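Universal stress protein (Pseudomonas aeruginosa UCBPP-PA14, PDB 7MQ5) is of unknown function but belongs to the universal stress protein family, many of whose members help bacteria withstand stress and some of which bind ATP. Local coordinates at residues M4-I10 and I30-T34; E44-S50 and N70-K74; I82-Q86 and F118-P122; G91-H97 and C121-K127. All coordinates share one frame; numbering follows the deposited sequence. Where two conformers were deposited one is given.

Contact 1. Residues M4-I10 and I30-T34; sequences MQAIRSI and IAGVT
Thr34, the last residue of helix 22-34, meets the type I beta turn Met4-Ile7, closing the C-terminal end of the helix over the chain that leads into the beta-alpha-beta unit of strand 9-13, helix 22-34 and strand 37-43. Followed outward, its CB lies 3.7 Å from Gln5 OE1. The methyl branch CG2 then rests 3.8 Å from Met4 O, while OG1, held between the backbone N and the carbonyl carbon (chi1 70°), donates to a water 2.7 Å from it. That water donates in turn to Met4 O and Ile7 O, so the helix end and both ends of the turn share one water bridge; Ser36 N adds a bond to OG1. Deeper in, Ile10 CD1 packs 3.9 Å from Ile30 CG2, the two side chains crossing at a slant. The carbonyl of Thr34 is gripped end-on by Arg8, with NH1 2.9 Å and NH2 3.2 Å from Thr34 O. The oxygen lies in the guanidinium plane, yet both nitrogens approach from one face of the carbonyl, NH1 standing 39° above it. A weak bond from Gln5 NE2 reaches the same oxygen. Arg8 NH1 is further steadied by Gln5 O, 2.8 Å away.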
loop_
_atom_site.group_PDB
_atom_site.type_symbol
_atom_site.label_atom_id
_atom_site.label_comp_id
_atom_site.label_asym_id
_atom_site.label_seq_id
_atom_site.Cartn_x
_atom_site.Cartn_y
_atom_site.Cartn_z
HETATM N N MSE A 4 6.779 -8.836 -3.661
HETATM C CA MSE A 4 5.444 -9.412 -3.586
HETATM C C MSE A 4 5.521 -10.939 -3.554
HETATM O O MSE A 4 4.762 -11.572 -2.834
HETATM C CB MSE A 4 4.558 -8.950 -4.748
HETATM C CG MSE A 4 4.302 -7.450 -4.799
HETATM SE SE MSE A 4 3.216 -6.757 -3.323
HETATM C CE MSE A 4 2.145 -8.216 -2.612
ATOM N N GLN A 5 6.440 -11.528 -4.326
ATOM C CA GLN A 5 6.582 -12.977 -4.351
ATOM C C GLN A 5 6.989 -13.481 -2.956
ATOM O O GLN A 5 6.593 -14.608 -2.591
ATOM C CB GLN A 5 7.610 -13.425 -5.397
ATOM C CG GLN A 5 7.877 -14.930 -5.399
ATOM C CD GLN A 5 6.662 -15.743 -5.777
ATOM O OE1 GLN A 5 5.978 -15.445 -6.752
ATOM N NE2 GLN A 5 6.408 -16.810 -5.035
ATOM N N ALA A 6 7.709 -12.656 -2.192
ATOM C CA ALA A 6 8.202 -13.049 -0.853
ATOM C C ALA A 6 7.076 -13.018 0.191
ATOM O O ALA A 6 7.300 -13.534 1.303
ATOM C CB ALA A 6 9.359 -12.166 -0.448
ATOM N N ILE A 7 5.917 -12.432 -0.132
ATOM C CA ILE A 7 4.789 -12.390 0.846
ATOM C C ILE A 7 4.072 -13.735 0.763
ATOM O O ILE A 7 3.453 -14.015 -0.281
ATOM C CB ILE A 7 3.870 -11.189 0.598
ATOM C CG1 ILE A 7 4.646 -9.886 0.828
ATOM C CG2 ILE A 7 2.642 -11.290 1.483
ATOM C CD1 ILE A 7 3.936 -8.635 0.376
ATOM N N ARG A 8 4.162 -14.529 1.823
ATOM C CA ARG A 8 3.608 -15.902 1.745
ATOM C C ARG A 8 2.176 -15.997 2.281
ATOM O O ARG A 8 1.567 -17.032 2.049
ATOM C CB ARG A 8 4.578 -16.894 2.380
ATOM C CG ARG A 8 5.975 -16.848 1.768
ATOM C CD ARG A 8 5.983 -16.740 0.249
ATOM N NE ARG A 8 5.256 -17.839 -0.372
ATOM C CZ ARG A 8 4.690 -17.803 -1.579
ATOM N NH1 ARG A 8 4.733 -16.704 -2.314
ATOM N NH2 ARG A 8 4.054 -18.867 -2.035
ATOM N N SER A 9 1.681 -14.978 2.985
ATOM C CA SER A 9 0.246 -14.997 3.352
ATOM C C SER A 9 -0.278 -13.565 3.352
ATOM O O SER A 9 0.456 -12.620 3.729
ATOM C CB SER A 9 -0.052 -15.741 4.633
ATOM O OG SER A 9 0.422 -15.054 5.772
ATOM N N ILE A 10 -1.506 -13.437 2.879
ATOM C CA ILE A 10 -2.198 -12.139 2.755
ATOM C C ILE A 10 -3.467 -12.171 3.588
ATOM O O ILE A 10 -4.263 -13.130 3.453
ATOM C CB ILE A 10 -2.534 -11.878 1.279
ATOM C CG1 ILE A 10 -1.270 -11.851 0.419
ATOM C CG2 ILE A 10 -3.363 -10.613 1.132
ATOM C CD1 ILE A 10 -1.541 -11.779 -1.062
ATOM N N ILE A 30 -3.124 -11.156 -7.120
ATOM C CA ILE A 30 -1.749 -11.300 -6.577
ATOM C C ILE A 30 -1.431 -12.784 -6.360
ATOM O O ILE A 30 -0.411 -13.262 -6.878
ATOM C CB ILE A 30 -1.613 -10.486 -5.280
ATOM C CG1 ILE A 30 -1.770 -8.984 -5.527
ATOM C CG2 ILE A 30 -0.301 -10.812 -4.587
ATOM C CD1 ILE A 30 -2.075 -8.196 -4.270
ATOM N N ALA A 31 -2.297 -13.488 -5.627
ATOM C CA ALA A 31 -1.997 -14.890 -5.250
ATOM C C ALA A 31 -2.051 -15.815 -6.472
ATOM O O ALA A 31 -1.424 -16.887 -6.427
ATOM C CB ALA A 31 -2.929 -15.343 -4.154
ATOM N N GLY A 32 -2.759 -15.409 -7.527
ATOM C CA GLY A 32 -2.800 -16.230 -8.749
ATOM C C GLY A 32 -1.418 -16.346 -9.365
ATOM O O GLY A 32 -1.153 -17.359 -10.044
ATOM N N VAL A 33 -0.568 -15.348 -9.111
ATOM C CA VAL A 33 0.835 -15.315 -9.603
ATOM C C VAL A 33 1.803 -15.768 -8.504
ATOM O O VAL A 33 2.649 -16.630 -8.787
ATOM C CB VAL A 33 1.197 -13.909 -10.116
ATOM C CG1 VAL A 33 2.679 -13.772 -10.423
ATOM C CG2 VAL A 33 0.366 -13.550 -11.336
ATOM N N THR A 34 1.655 -15.259 -7.275
ATOM C CA THR A 34 2.660 -15.544 -6.217
ATOM C C THR A 34 2.397 -16.841 -5.442
ATOM O O THR A 34 3.325 -17.314 -4.765
ATOM C CB THR A 34 2.740 -14.389 -5.218
ATOM O OG1 THR A 34 1.532 -14.395 -4.456
ATOM C CG2 THR A 34 2.956 -13.047 -5.885
HETATM O O HOH W 1 2.203 -12.567 -2.531
#

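Contact 2. Residues E44-S50 and N70-K74; sequences EKRRDHS and NQAWK
Gln71 reaches into the loop after strand 37-43 and spends both ends of its amide on the loop backbone. Its chain is fully extended, with CG anti to the backbone N (chi1 179°), which carries the amide in among the loop's peptide groups. NE2 gives one hydrogen to Arg47 O at 2.7 Å, coming in nearly along the C=O axis, and the other to Glu44 O at 3.0 Å, this time from well above the carbonyl plane. Both acceptors lie in the amide plane, as expected when two hydrogens of one NH2 group are used. OE1 accepts from His49 N at 2.9 Å, on a lone pair in the carbonyl plane. Three such bonds fix the rotation of the amide and its flip.

Strand 67-72 is an edge strand of the alpha/beta sheet and lies next to strand 37-43, whose loop leads to helix 50-62, with His49 as its N-cap and Asp48 forming an Asx turn to Ser50 N. Within the loop the Glu44 carboxylate is held by Arg47 side-on, NE to OE2 and NH1 to OE1, and His49 NE2 meets OE1 from the opposite face at 2.9 Å; Arg47 also pairs with Asp17.

Toward solvent the contact thins. The weak Glu44 N to Ala72 O bond is bent to 133°. Beyond it Trp73 CB lies 3.8 Å from Glu44 C and 4.2 Å from Lys45 CB, while the end of the lysine leads away from the strand.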
loop_
_atom_site.group_PDB
_atom_site.type_symbol
_atom_site.label_atom_id
_atom_site.label_comp_id
_atom_site.label_asym_id
_atom_site.label_seq_id
_atom_site.Cartn_x
_atom_site.Cartn_y
_atom_site.Cartn_z
ATOM N N GLU A 44 -16.737 -8.983 12.863
ATOM C CA GLU A 44 -18.120 -8.768 13.345
ATOM C C GLU A 44 -18.394 -9.738 14.485
ATOM O O GLU A 44 -17.864 -10.862 14.455
ATOM C CB GLU A 44 -19.129 -9.018 12.223
ATOM C CG GLU A 44 -20.566 -8.756 12.646
ATOM C CD GLU A 44 -21.620 -8.970 11.577
ATOM O OE1 GLU A 44 -21.319 -8.735 10.385
ATOM O OE2 GLU A 44 -22.752 -9.361 11.947
ATOM N N LYS A 45 -19.222 -9.311 15.430
ATOM C CA LYS A 45 -19.611 -10.186 16.559
ATOM C C LYS A 45 -20.987 -10.822 16.322
ATOM O O LYS A 45 -21.129 -12.026 16.586
ATOM C CB LYS A 45 -19.678 -9.369 17.852
ATOM C CG LYS A 45 -20.032 -10.161 19.103
ATOM C CD LYS A 45 -20.076 -9.328 20.367
ATOM C CE LYS A 45 -21.238 -8.356 20.415
ATOM N NZ LYS A 45 -21.289 -7.611 21.695
ATOM N N ARG A 46 -21.953 -10.063 15.795
ATOM C CA ARG A 46 -23.364 -10.540 15.874
ATOM C C ARG A 46 -23.699 -11.720 14.952
ATOM O O ARG A 46 -24.116 -12.785 15.473
ATOM C CB ARG A 46 -24.334 -9.392 15.586
ATOM C CG ARG A 46 -25.794 -9.829 15.612
ATOM C CD ARG A 46 -26.766 -8.679 15.506
ATOM N NE ARG A 46 -26.654 -7.965 14.251
ATOM C CZ ARG A 46 -27.432 -8.135 13.184
ATOM N NH1 ARG A 46 -28.422 -9.009 13.199
ATOM N NH2 ARG A 46 -27.208 -7.414 12.099
ATOM N N ARG A 47 -23.647 -11.527 13.640
ATOM C CA ARG A 47 -24.147 -12.600 12.741
ATOM C C ARG A 47 -23.116 -13.723 12.590
ATOM O O ARG A 47 -21.917 -13.447 12.609
ATOM C CB ARG A 47 -24.527 -12.009 11.385
ATOM C CG ARG A 47 -25.689 -11.032 11.462
ATOM C CD ARG A 47 -25.882 -10.278 10.168
ATOM N NE ARG A 47 -24.711 -9.465 9.877
ATOM C CZ ARG A 47 -24.570 -8.699 8.803
ATOM N NH1 ARG A 47 -23.469 -7.994 8.627
ATOM N NH2 ARG A 47 -25.525 -8.649 7.893
ATOM N N ASP A 48 -23.596 -14.952 12.441
ATOM C CA ASP A 48 -22.728 -16.137 12.231
ATOM C C ASP A 48 -22.443 -16.232 10.728
ATOM O O ASP A 48 -23.331 -16.656 9.983
ATOM C CB ASP A 48 -23.376 -17.407 12.785
ATOM C CG ASP A 48 -22.511 -18.650 12.681
ATOM O OD1 ASP A 48 -21.504 -18.595 11.968
ATOM O OD2 ASP A 48 -22.858 -19.665 13.333
ATOM N N HIS A 49 -21.247 -15.825 10.308
ATOM C CA HIS A 49 -20.885 -15.860 8.865
ATOM C C HIS A 49 -20.139 -17.154 8.509
ATOM O O HIS A 49 -19.634 -17.227 7.385
ATOM C CB HIS A 49 -20.041 -14.635 8.494
ATOM C CG HIS A 49 -20.761 -13.344 8.637
ATOM N ND1 HIS A 49 -21.823 -13.015 7.829
ATOM C CD2 HIS A 49 -20.549 -12.290 9.452
ATOM C CE1 HIS A 49 -22.252 -11.811 8.155
ATOM N NE2 HIS A 49 -21.474 -11.336 9.138
ATOM N N SER A 50 -20.140 -18.155 9.400
ATOM C CA SER A 50 -19.333 -19.388 9.200
ATOM C C SER A 50 -19.709 -20.112 7.902
ATOM O O SER A 50 -18.793 -20.540 7.168
ATOM C CB SER A 50 -19.452 -20.310 10.393
ATOM O OG SER A 50 -20.791 -20.720 10.585
ATOM N N ASN A 70 -11.720 -16.821 8.944
ATOM C CA ASN A 70 -12.079 -16.636 10.356
ATOM C C ASN A 70 -13.008 -15.435 10.498
ATOM O O ASN A 70 -12.959 -14.515 9.684
ATOM C CB ASN A 70 -10.851 -16.427 11.240
ATOM C CG ASN A 70 -11.160 -16.569 12.714
ATOM O OD1 ASN A 70 -12.005 -17.372 13.116
ATOM N ND2 ASN A 70 -10.457 -15.812 13.532
ATOM N N GLN A 71 -13.828 -15.492 11.530
ATOM C CA GLN A 71 -14.659 -14.358 11.954
ATOM C C GLN A 71 -14.184 -14.003 13.361
ATOM O O GLN A 71 -14.041 -14.916 14.182
ATOM C CB GLN A 71 -16.139 -14.713 11.931
ATOM C CG GLN A 71 -17.004 -13.562 12.397
ATOM C CD GLN A 71 -18.480 -13.846 12.299
ATOM O OE1 GLN A 71 -18.904 -14.827 11.683
ATOM N NE2 GLN A 71 -19.270 -12.967 12.897
ATOM N N ALA A 72 -13.929 -12.727 13.614
ATOM C CA ALA A 72 -13.412 -12.295 14.923
ATOM C C ALA A 72 -13.902 -10.888 15.238
ATOM O O ALA A 72 -14.364 -10.163 14.336
ATOM C CB ALA A 72 -11.904 -12.328 14.899
ATOM N N TRP A 73 -13.793 -10.529 16.506
ATOM C CA TRP A 73 -14.120 -9.157 16.934
ATOM C C TRP A 73 -13.523 -8.905 18.303
ATOM O O TRP A 73 -13.900 -9.617 19.252
ATOM C CB TRP A 73 -15.627 -8.871 16.997
ATOM C CG TRP A 73 -15.827 -7.456 17.432
ATOM C CD1 TRP A 73 -15.974 -6.980 18.705
ATOM C CD2 TRP A 73 -15.705 -6.302 16.588
ATOM N NE1 TRP A 73 -15.998 -5.613 18.696
ATOM C CE2 TRP A 73 -15.835 -5.165 17.411
ATOM C CE3 TRP A 73 -15.550 -6.119 15.208
ATOM C CZ2 TRP A 73 -15.808 -3.869 16.894
ATOM C CZ3 TRP A 73 -15.524 -4.838 14.703
ATOM C CH2 TRP A 73 -15.644 -3.728 15.536
ATOM N N LYS A 74 -12.608 -7.947 18.385
ATOM C CA LYS A 74 -12.209 -7.504 19.741
ATOM C C LYS A 74 -11.878 -6.005 19.703
ATOM O O LYS A 74 -11.003 -5.581 18.930
ATOM C CB LYS A 74 -11.107 -8.373 20.354
ATOM C CG LYS A 74 -10.833 -8.076 21.825
ATOM C CD LYS A 74 -9.775 -8.946 22.467
ATOM C CE LYS A 74 -9.520 -8.579 23.914
ATOM N NZ LYS A 74 -9.105 -7.162 24.057
#

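Contact 3. Residues I82-Q86 and F118-P122; sequences IAEQQ and FAPCP
Ile82 and Ala119 bring the two backbones to 6.1 Å between their CA atoms, one on helix 77-88, the other just past the end of helix 110-118. The linker 119-122 leads into strand 123-126 and so completes the beta-alpha-beta crossover that starts with strand 92-96; helix 77-88 packs against this connection inside the alpha/beta fold. At one end, Ile82 places its CD1 methyl against the end of helix 110-118, 3.7 Å from Phe118 CB, with its chain slanted across that of the phenylalanine, whose ring turns away. The CG2 branch of the isoleucine is looser, 4.2 Å from Pro120 CD.

Pro120 is the middle of the contact. Its CG touches two amides at once, Gln85 OE1 at 3.4 Å and Gln86 NE2 at 3.5 Å, and these amides are joined by a bond of 2.9 Å from Gln86 NE2 to Gln85 OE1. The proline thus sits against a polar but satisfied surface: Gln85 NE2 donates to Cys90 O, and Gln86 NE2 has a second acceptor in Glu284 of helix 277-287, which also covers the proline. In Gln85, CG anti to the backbone N (chi1 179°) carries the methylene to the Cys121 sulfur, and the turn at chi2 (-87°) brings the amide beside Pro120. That sulfur occupies the position between backbone N and carbonyl carbon, and Cys121 SG ends 3.8 Å from Gln85 CG.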
loop_
_atom_site.group_PDB
_atom_site.type_symbol
_atom_site.label_atom_id
_atom_site.label_comp_id
_atom_site.label_asym_id
_atom_site.label_seq_id
_atom_site.Cartn_x
_atom_site.Cartn_y
_atom_site.Cartn_z
ATOM N N ILE A 82 -5.470 -6.110 12.993
ATOM C CA ILE A 82 -4.039 -6.290 13.375
ATOM C C ILE A 82 -3.876 -7.562 14.222
ATOM O O ILE A 82 -2.890 -8.289 14.002
ATOM C CB ILE A 82 -3.502 -5.015 14.046
ATOM C CG1 ILE A 82 -3.438 -3.878 13.022
ATOM C CG2 ILE A 82 -2.154 -5.265 14.709
ATOM C CD1 ILE A 82 -3.180 -2.517 13.609
ATOM N N ALA A 83 -4.817 -7.859 15.120
ATOM C CA ALA A 83 -4.681 -9.102 15.915
ATOM C C ALA A 83 -4.682 -10.315 14.975
ATOM O O ALA A 83 -3.950 -11.291 15.243
ATOM C CB ALA A 83 -5.772 -9.206 16.951
ATOM N N GLU A 84 -5.497 -10.277 13.924
ATOM C CA GLU A 84 -5.544 -11.427 12.986
ATOM C C GLU A 84 -4.230 -11.513 12.199
ATOM O O GLU A 84 -3.733 -12.629 11.955
ATOM C CB GLU A 84 -6.744 -11.316 12.051
ATOM C CG GLU A 84 -7.142 -12.652 11.468
ATOM C CD GLU A 84 -7.839 -13.578 12.455
ATOM O OE1 GLU A 84 -8.066 -13.176 13.639
ATOM O OE2 GLU A 84 -8.186 -14.691 12.032
ATOM N N GLN A 85 -3.699 -10.374 11.770
ATOM C CA GLN A 85 -2.393 -10.348 11.067
ATOM C C GLN A 85 -1.319 -10.979 11.964
ATOM O O GLN A 85 -0.470 -11.741 11.453
ATOM C CB GLN A 85 -2.060 -8.903 10.697
ATOM C CG GLN A 85 -0.723 -8.753 9.983
ATOM C CD GLN A 85 0.452 -8.593 10.918
ATOM O OE1 GLN A 85 0.330 -8.080 12.031
ATOM N NE2 GLN A 85 1.627 -8.982 10.446
ATOM N N GLN A 86 -1.356 -10.670 13.256
ATOM C CA GLN A 86 -0.359 -11.227 14.201
ATOM C C GLN A 86 -0.545 -12.743 14.352
ATOM O O GLN A 86 0.459 -13.481 14.304
ATOM C CB GLN A 86 -0.485 -10.510 15.551
ATOM C CG GLN A 86 0.015 -9.072 15.505
ATOM C CD GLN A 86 1.519 -9.054 15.421
ATOM O OE1 GLN A 86 2.208 -9.504 16.336
ATOM N NE2 GLN A 86 2.037 -8.548 14.317
ATOM N N PHE A 118 -0.905 1.733 12.799
ATOM C CA PHE A 118 -0.372 0.651 13.671
ATOM C C PHE A 118 -0.034 -0.648 12.951
ATOM O O PHE A 118 0.610 -1.486 13.591
ATOM C CB PHE A 118 -1.340 0.425 14.835
ATOM C CG PHE A 118 -1.370 1.599 15.777
ATOM C CD1 PHE A 118 -0.267 1.892 16.569
ATOM C CD2 PHE A 118 -2.469 2.436 15.841
ATOM C CE1 PHE A 118 -0.269 2.988 17.421
ATOM C CE2 PHE A 118 -2.475 3.526 16.697
ATOM C CZ PHE A 118 -1.375 3.803 17.482
ATOM N N ALA A 119 -0.432 -0.823 11.695
ATOM C CA ALA A 119 -0.153 -2.128 11.054
ATOM C C ALA A 119 1.348 -2.348 10.929
ATOM O O ALA A 119 2.044 -1.527 10.332
ATOM C CB ALA A 119 -0.812 -2.191 9.709
ATOM N N PRO A 120 1.871 -3.498 11.408
ATOM C CA PRO A 120 3.307 -3.764 11.315
ATOM C C PRO A 120 3.696 -4.507 10.032
ATOM O O PRO A 120 4.547 -5.381 10.042
ATOM C CB PRO A 120 3.555 -4.604 12.572
ATOM C CG PRO A 120 2.292 -5.415 12.704
ATOM C CD PRO A 120 1.177 -4.495 12.250
ATOM N N CYS A 121 3.062 -4.117 8.938
ATOM C CA CYS A 121 3.299 -4.737 7.624
ATOM C C CYS A 121 2.723 -3.819 6.562
ATOM O O CYS A 121 1.978 -2.886 6.885
ATOM C CB CYS A 121 2.628 -6.107 7.536
ATOM S SG CYS A 121 0.820 -6.081 7.712
ATOM N N PRO A 122 3.034 -4.070 5.272
ATOM C CA PRO A 122 2.406 -3.342 4.176
ATOM C C PRO A 122 0.874 -3.444 4.227
ATOM O O PRO A 122 0.325 -4.491 4.570
ATOM C CB PRO A 122 2.971 -4.051 2.930
ATOM C CG PRO A 122 4.333 -4.543 3.377
ATOM C CD PRO A 122 4.110 -4.961 4.809
#

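Contact 4. Residues G91-H97 and C121-K127; sequences GLIIKQH and CPVLMTK
Ile94 and Leu124 lie side by side and point the same way, Ile94 CG2 4.0 Å from Leu124 CD2, at the middle of two neighbouring parallel strands. The same methyl meets the next residue along that face, Thr126 CG2, at 3.9 Å, and Trp132 covers Leu124. On the other face Ile93 CD1 packs 3.7 Å from Cys121 SG.

Between these two faces runs the parallel pairing of strands 92-96 and 123-126, whose axes diverge by 18°. Five backbone bonds alternate in direction, from Ile93 N to Pro122 O at one end to His97 N to Thr126 O at the other, the last at 2.8 Å. This is the beta-alpha-beta unit closed by helix 110-118, whose Leu116 packs on Val123.

Polar groups gather at the C-terminal ends of the strands. Thr126 OG1 lies 3.3 Å from Gln96 CB, and the Gln96 amide turns to Glu20 and Leu22. One water links Gln96 NE2, His97 O and Thr126 O; another lies in the His97 ring plane, 2.8 Å from ND1, and donates to Lys127 O. His97 NE2 bonds to Ile107 O and Lys95 NZ pairs with Asp112, consistent with a well-ordered end in which buried polar atoms are paired.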
loop_
_atom_site.group_PDB
_atom_site.type_symbol
_atom_site.label_atom_id
_atom_site.label_comp_id
_atom_site.label_asym_id
_atom_site.label_seq_id
_atom_site.Cartn_x
_atom_site.Cartn_y
_atom_site.Cartn_z
ATOM N N GLY A 91 1.926 -11.069 5.758
ATOM C CA GLY A 91 2.887 -10.046 5.304
ATOM C C GLY A 91 2.248 -8.905 4.538
ATOM O O GLY A 91 2.962 -7.996 4.109
ATOM N N LEU A 92 0.934 -8.940 4.361
ATOM C CA LEU A 92 0.188 -7.877 3.653
ATOM C C LEU A 92 -1.237 -7.918 4.184
ATOM O O LEU A 92 -1.765 -9.011 4.395
ATOM C CB LEU A 92 0.191 -8.142 2.143
ATOM C CG LEU A 92 -0.652 -7.216 1.265
ATOM C CD1 LEU A 92 -0.134 -5.776 1.291
ATOM C CD2 LEU A 92 -0.680 -7.731 -0.163
ATOM N N ILE A 93 -1.816 -6.747 4.395
ATOM C CA ILE A 93 -3.262 -6.595 4.691
ATOM C C ILE A 93 -3.895 -5.898 3.489
ATOM O O ILE A 93 -3.361 -4.859 3.072
ATOM C CB ILE A 93 -3.478 -5.782 5.975
ATOM C CG1 ILE A 93 -2.863 -6.477 7.189
ATOM C CG2 ILE A 93 -4.954 -5.481 6.180
ATOM C CD1 ILE A 93 -2.764 -5.606 8.421
ATOM N N ILE A 94 -4.989 -6.445 2.974
ATOM C CA ILE A 94 -5.757 -5.793 1.885
ATOM C C ILE A 94 -7.128 -5.431 2.452
ATOM O O ILE A 94 -7.846 -6.318 2.967
ATOM C CB ILE A 94 -5.888 -6.667 0.635
ATOM C CG1 ILE A 94 -4.523 -7.157 0.144
ATOM C CG2 ILE A 94 -6.659 -5.911 -0.443
ATOM C CD1 ILE A 94 -4.605 -8.020 -1.099
ATOM N N LYS A 95 -7.471 -4.145 2.355
ATOM C CA LYS A 95 -8.788 -3.676 2.824
ATOM C C LYS A 95 -9.339 -2.660 1.826
ATOM O O LYS A 95 -8.586 -1.775 1.372
ATOM C CB LYS A 95 -8.678 -3.050 4.211
ATOM C CG LYS A 95 -10.031 -2.621 4.742
ATOM C CD LYS A 95 -10.058 -2.101 6.151
ATOM C CE LYS A 95 -11.450 -1.624 6.536
ATOM N NZ LYS A 95 -11.894 -0.458 5.722
ATOM N N GLN A 96 -10.625 -2.763 1.535
ATOM C CA GLN A 96 -11.265 -1.778 0.645
ATOM C C GLN A 96 -11.701 -0.552 1.445
ATOM O O GLN A 96 -12.243 -0.677 2.559
ATOM C CB GLN A 96 -12.456 -2.406 -0.074
ATOM C CG GLN A 96 -13.185 -1.422 -0.974
ATOM C CD GLN A 96 -14.135 -2.059 -1.960
ATOM O OE1 GLN A 96 -14.370 -3.272 -1.973
ATOM N NE2 GLN A 96 -14.703 -1.217 -2.802
ATOM N N HIS A 97 -11.473 0.607 0.850
ATOM C CA HIS A 97 -11.903 1.905 1.405
ATOM C C HIS A 97 -13.377 2.147 1.101
ATOM O O HIS A 97 -13.771 2.035 -0.076
ATOM C CB HIS A 97 -11.061 3.011 0.780
ATOM C CG HIS A 97 -11.579 4.378 1.037
ATOM N ND1 HIS A 97 -11.925 5.231 0.012
ATOM C CD2 HIS A 97 -11.802 5.035 2.189
ATOM C CE1 HIS A 97 -12.339 6.372 0.527
ATOM N NE2 HIS A 97 -12.268 6.279 1.867
ATOM N N CYS A 121 3.062 -4.117 8.938
ATOM C CA CYS A 121 3.299 -4.737 7.624
ATOM C C CYS A 121 2.723 -3.819 6.562
ATOM O O CYS A 121 1.978 -2.886 6.885
ATOM C CB CYS A 121 2.628 -6.107 7.536
ATOM S SG CYS A 121 0.820 -6.081 7.712
ATOM N N PRO A 122 3.034 -4.070 5.272
ATOM C CA PRO A 122 2.406 -3.342 4.176
ATOM C C PRO A 122 0.874 -3.444 4.227
ATOM O O PRO A 122 0.325 -4.491 4.570
ATOM C CB PRO A 122 2.971 -4.051 2.930
ATOM C CG PRO A 122 4.333 -4.543 3.377
ATOM C CD PRO A 122 4.110 -4.961 4.809
ATOM N N VAL A 123 0.216 -2.335 3.915
ATOM C CA VAL A 123 -1.263 -2.300 3.819
ATOM C C VAL A 123 -1.644 -1.793 2.434
ATOM O O VAL A 123 -1.169 -0.715 2.034
ATOM C CB VAL A 123 -1.903 -1.401 4.887
ATOM C CG1 VAL A 123 -3.412 -1.368 4.711
ATOM C CG2 VAL A 123 -1.538 -1.856 6.293
ATOM N N LEU A 124 -2.467 -2.563 1.734
ATOM C CA LEU A 124 -3.055 -2.144 0.449
ATOM C C LEU A 124 -4.485 -1.693 0.721
ATOM O O LEU A 124 -5.332 -2.507 1.097
ATOM C CB LEU A 124 -3.039 -3.316 -0.529
ATOM C CG LEU A 124 -3.721 -3.061 -1.869
ATOM C CD1 LEU A 124 -3.048 -1.929 -2.639
ATOM C CD2 LEU A 124 -3.752 -4.336 -2.690
HETATM N N MSE A 125 -4.717 -0.388 0.593
HETATM C CA MSE A 125 -6.039 0.198 0.700
HETATM C C MSE A 125 -6.594 0.317 -0.711
HETATM O O MSE A 125 -6.040 1.068 -1.515
HETATM C CB MSE A 125 -5.962 1.601 1.303
HETATM C CG MSE A 125 -5.481 1.649 2.733
HETATM SE SE MSE A 125 -6.695 0.756 3.980
HETATM C CE MSE A 125 -8.352 1.703 3.505
ATOM N N THR A 126 -7.641 -0.446 -1.032
ATOM C CA THR A 126 -8.188 -0.372 -2.382
ATOM C C THR A 126 -9.178 0.792 -2.448
ATOM O O THR A 126 -10.055 0.886 -1.579
ATOM C CB THR A 126 -8.757 -1.715 -2.865
ATOM O OG1 THR A 126 -10.031 -2.000 -2.282
ATOM C CG2 THR A 126 -7.824 -2.874 -2.595
ATOM N N LYS A 127 -9.021 1.662 -3.449
ATOM C CA LYS A 127 -9.884 2.863 -3.557
ATOM C C LYS A 127 -10.602 2.945 -4.903
ATOM O O LYS A 127 -11.450 3.842 -5.047
ATOM C CB LYS A 127 -9.069 4.137 -3.333
ATOM C CG LYS A 127 -8.336 4.203 -1.997
ATOM C CD LYS A 127 -7.705 5.549 -1.711
ATOM C CE LYS A 127 -8.720 6.577 -1.272
ATOM N NZ LYS A 127 -8.104 7.908 -1.057
HETATM O O HOH W 2 -13.017 1.485 -2.787
HETATM O O HOH W 3 -12.615 5.024 -2.647
#

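The sheet ties contacts 1, 2 and 4 together: strands 9-13 and 92-96 are neighbours, so contacts 1 and 4, their centres about 13 Å apart, touch through Ser9 O and Gly91 N (2.9 Å) and through Ile10 CG2 on Ile94 CD1 (3.6 Å). Contact 3 shares Cys121 and Pro122 with contact 4, centres about 10 Å apart, and places helix 77-88 against Ile93. Contact 2 lies at the sheet's edge, about 18 Å from contact 3 between centres; Asn70 ND2 of segment 70-74 probably bonds Glu84 OE2 of segment 82-86 at 2.9 Å. Beyond contact 4, strand 123-126 pairs antiparallel with strand 270-274, joining this five-strand half of the sheet to the other.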